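Local coordinates for protein fusolin (Unidentified entomopoxvirus, PDB 4YN2) that forms the crystalline spindles of an insect poxvirus that enhance virulence, and probably acts on chitin through a lytic polysaccharide monooxygenase-like domain, at residues S145-Y150 / Y193-P198. Sequence-based numbering, arbitrary orientation.
Sequences SYYEVY and YRFTVP. With NAG (2-acetamido-2-deoxy-beta-D-glucopyranose), chain B; EDO (1,2-ethanediol), chain D.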
loop_
_atom_site.group_PDB
_atom_site.type_symbol
_atom_site.label_atom_id
_atom_site.label_comp_id
_atom_site.label_asym_id
_atom_site.label_seq_id
_atom_site.Cartn_x
_atom_site.Cartn_y
_atom_site.Cartn_z
ATOM N N SER A 145 6.317 20.280 11.570
ATOM C CA SER A 145 6.141 18.848 11.365
ATOM C C SER A 145 7.206 18.333 10.408
ATOM O O SER A 145 7.865 19.120 9.740
ATOM C CB SER A 145 4.745 18.563 10.815
ATOM O OG SER A 145 4.586 19.151 9.534
ATOM N N TYR A 146 7.373 17.021 10.334
ATOM C CA TYR A 146 8.310 16.412 9.392
ATOM C C TYR A 146 7.750 15.089 8.920
ATOM O O TYR A 146 6.799 14.563 9.502
ATOM C CB TYR A 146 9.722 16.239 9.991
ATOM C CG TYR A 146 9.790 15.330 11.190
ATOM C CD1 TYR A 146 9.471 15.794 12.454
ATOM C CD2 TYR A 146 10.239 14.020 11.073
ATOM C CE1 TYR A 146 9.519 14.961 13.565
ATOM C CE2 TYR A 146 10.310 13.182 12.178
ATOM C CZ TYR A 146 9.971 13.663 13.432
ATOM O OH TYR A 146 10.036 12.868 14.550
ATOM N N TYR A 147 8.307 14.597 7.819
ATOM C CA TYR A 147 7.883 13.362 7.188
ATOM C C TYR A 147 8.966 12.319 7.209
ATOM O O TYR A 147 10.099 12.628 6.882
ATOM C CB TYR A 147 7.514 13.628 5.722
ATOM C CG TYR A 147 6.170 14.285 5.548
ATOM C CD1 TYR A 147 6.030 15.662 5.642
ATOM C CD2 TYR A 147 5.032 13.529 5.308
ATOM C CE1 TYR A 147 4.794 16.275 5.472
ATOM C CE2 TYR A 147 3.787 14.128 5.153
ATOM C CZ TYR A 147 3.668 15.500 5.247
ATOM O OH TYR A 147 2.443 16.085 5.071
ATOM N N GLU A 148 8.609 11.081 7.556
ATOM C CA GLU A 148 9.483 9.931 7.430
ATOM C C GLU A 148 8.825 8.992 6.476
ATOM O O GLU A 148 7.601 8.832 6.533
ATOM C CB GLU A 148 9.746 9.230 8.766
ATOM C CG GLU A 148 10.511 10.068 9.773
ATOM C CD GLU A 148 10.582 9.437 11.146
ATOM O OE1 GLU A 148 9.852 8.451 11.392
ATOM O OE2 GLU A 148 11.373 9.925 11.982
ATOM N N VAL A 149 9.605 8.380 5.588
ATOM C CA VAL A 149 9.106 7.364 4.680
ATOM C C VAL A 149 9.939 6.131 4.891
ATOM O O VAL A 149 11.169 6.211 4.898
ATOM C CB VAL A 149 9.097 7.782 3.193
ATOM C CG1 VAL A 149 8.385 6.734 2.350
ATOM C CG2 VAL A 149 8.435 9.142 3.010
ATOM N N TYR A 150 9.267 4.997 5.091
ATOM C CA TYR A 150 9.891 3.690 5.216
ATOM C C TYR A 150 9.423 2.857 4.079
ATOM O O TYR A 150 8.373 3.144 3.519
ATOM C CB TYR A 150 9.535 2.980 6.534
ATOM C CG TYR A 150 9.824 3.765 7.788
ATOM C CD1 TYR A 150 9.003 4.817 8.181
ATOM C CD2 TYR A 150 10.923 3.461 8.586
ATOM C CE1 TYR A 150 9.264 5.545 9.337
ATOM C CE2 TYR A 150 11.209 4.205 9.734
ATOM C CZ TYR A 150 10.382 5.256 10.096
ATOM O OH TYR A 150 10.659 5.985 11.224
ATOM N N TYR A 193 1.564 18.690 0.557
ATOM C CA TYR A 193 2.952 18.444 0.918
ATOM C C TYR A 193 3.477 17.515 -0.142
ATOM O O TYR A 193 3.054 16.363 -0.198
ATOM C CB TYR A 193 3.073 17.873 2.317
ATOM C CG TYR A 193 2.735 18.880 3.383
ATOM C CD1 TYR A 193 3.659 19.839 3.779
ATOM C CD2 TYR A 193 1.492 18.878 4.001
ATOM C CE1 TYR A 193 3.357 20.765 4.773
ATOM C CE2 TYR A 193 1.183 19.788 5.005
ATOM C CZ TYR A 193 2.125 20.721 5.401
ATOM O OH TYR A 193 1.789 21.653 6.350
ATOM N N ARG A 194 4.286 18.051 -1.061
ATOM C CA ARG A 194 4.845 17.331 -2.205
ATOM C C ARG A 194 6.323 17.155 -1.993
ATOM O O ARG A 194 7.008 18.139 -1.712
ATOM C CB ARG A 194 4.594 18.114 -3.510
ATOM C CG ARG A 194 3.381 17.684 -4.285
ATOM C CD ARG A 194 3.413 18.187 -5.719
ATOM N NE ARG A 194 3.237 19.638 -5.879
ATOM C CZ ARG A 194 4.105 20.489 -6.435
ATOM N NH1 ARG A 194 5.300 20.072 -6.843
ATOM N NH2 ARG A 194 3.795 21.772 -6.562
ATOM N N PHE A 195 6.838 15.932 -2.127
ATOM C CA PHE A 195 8.252 15.715 -1.852
ATOM C C PHE A 195 8.820 14.579 -2.678
ATOM O O PHE A 195 8.190 13.531 -2.828
ATOM C CB PHE A 195 8.493 15.485 -0.344
ATOM C CG PHE A 195 7.611 14.467 0.349
ATOM C CD1 PHE A 195 6.269 14.729 0.581
ATOM C CD2 PHE A 195 8.154 13.321 0.905
ATOM C CE1 PHE A 195 5.468 13.812 1.249
ATOM C CE2 PHE A 195 7.350 12.409 1.585
ATOM C CZ PHE A 195 6.012 12.653 1.744
ATOM N N THR A 196 10.029 14.801 -3.207
ATOM C CA THR A 196 10.716 13.845 -4.071
ATOM C C THR A 196 11.495 12.870 -3.217
ATOM O O THR A 196 12.435 13.263 -2.539
ATOM C CB THR A 196 11.596 14.570 -5.082
ATOM O OG1 THR A 196 10.749 15.426 -5.834
ATOM C CG2 THR A 196 12.282 13.612 -6.042
ATOM N N VAL A 197 11.090 11.603 -3.256
ATOM C CA VAL A 197 11.688 10.536 -2.475
ATOM C C VAL A 197 12.299 9.509 -3.416
ATOM O O VAL A 197 11.614 9.049 -4.342
ATOM C CB VAL A 197 10.627 9.882 -1.553
ATOM C CG1 VAL A 197 11.258 8.803 -0.670
ATOM C CG2 VAL A 197 9.946 10.939 -0.687
ATOM N N PRO A 198 13.557 9.091 -3.167
ATOM C CA PRO A 198 14.135 8.013 -3.973
ATOM C C PRO A 198 13.613 6.681 -3.451
ATOM O O PRO A 198 13.988 6.245 -2.370
ATOM C CB PRO A 198 15.646 8.191 -3.782
ATOM C CG PRO A 198 15.806 8.908 -2.511
ATOM C CD PRO A 198 14.492 9.522 -2.107
HETATM C C1 NAG B . 14.273 12.320 11.511
HETATM C C2 NAG B . 14.717 11.362 12.613
HETATM C C3 NAG B . 14.399 12.002 13.963
HETATM C C4 NAG B . 15.010 13.398 14.052
HETATM C C5 NAG B . 14.613 14.248 12.849
HETATM C C6 NAG B . 15.288 15.603 12.813
HETATM C C7 NAG B . 14.679 8.897 12.493
HETATM C C8 NAG B . 13.817 7.695 12.261
HETATM N N2 NAG B . 14.044 10.080 12.490
HETATM O O3 NAG B . 14.963 11.170 14.968
HETATM O O4 NAG B . 14.554 14.062 15.222
HETATM O O5 NAG B . 14.972 13.556 11.647
HETATM O O6 NAG B . 16.693 15.516 12.961
HETATM O O7 NAG B . 15.884 8.801 12.697
HETATM C C1 EDO D . 9.649 18.863 -4.298
HETATM O O1 EDO D . 9.287 17.559 -4.765
HETATM C C2 EDO D . 10.241 18.796 -2.866
HETATM O O2 EDO D . 11.009 17.603 -2.687
#
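Tyr147 lays its ring across Tyr193 and Phe195, which both approach from the same side of its plane, and these three aromatics carry most of the contact. With CG of Tyr147 anti to its carbonyl carbon, its side chain crosses each partner at about a right angle. Its hydroxyl end settles where the ring of Tyr193 joins its CB, with Tyr147 OH 3.1 Å from Tyr193 CD2 and Tyr147 CZ 3.8 Å from Tyr193 CB. Nearer the backbone, Phe195 CE1 stands over one face of Tyr147, displaced toward the rim. The two ring planes are inclined by 39° with centroids 4.9 Å apart, an oblique pairing. CG of Phe195 sits between its backbone N and carbonyl carbon (chi1 49°), and the ring presents an edge to Val149, whose CG2 lies near the ring plane, 3.7 Å from Phe195 CE2, the side chains meeting tip to tip. A looser touch, Val149 CG2 to Val197 CG2 at 4.4 Å, continues the apolar layer. Trp212, stacked on Tyr147, and Phe136, edge-to-face with it, enlarge the cluster, while Tyr193 OH is hydrogen-bonded to Glu143 OE1. On the other side of strand 145-150, Glu148 OE2 accepts a nearly straight 2.7 Å hydrogen bond from N2 of the glycan's NAG. Strand axes 9.6 Å apart and 30° from parallel are consistent with two sheets packed face to face, as in the beta-sandwich core of lytic polysaccharide monooxygenases.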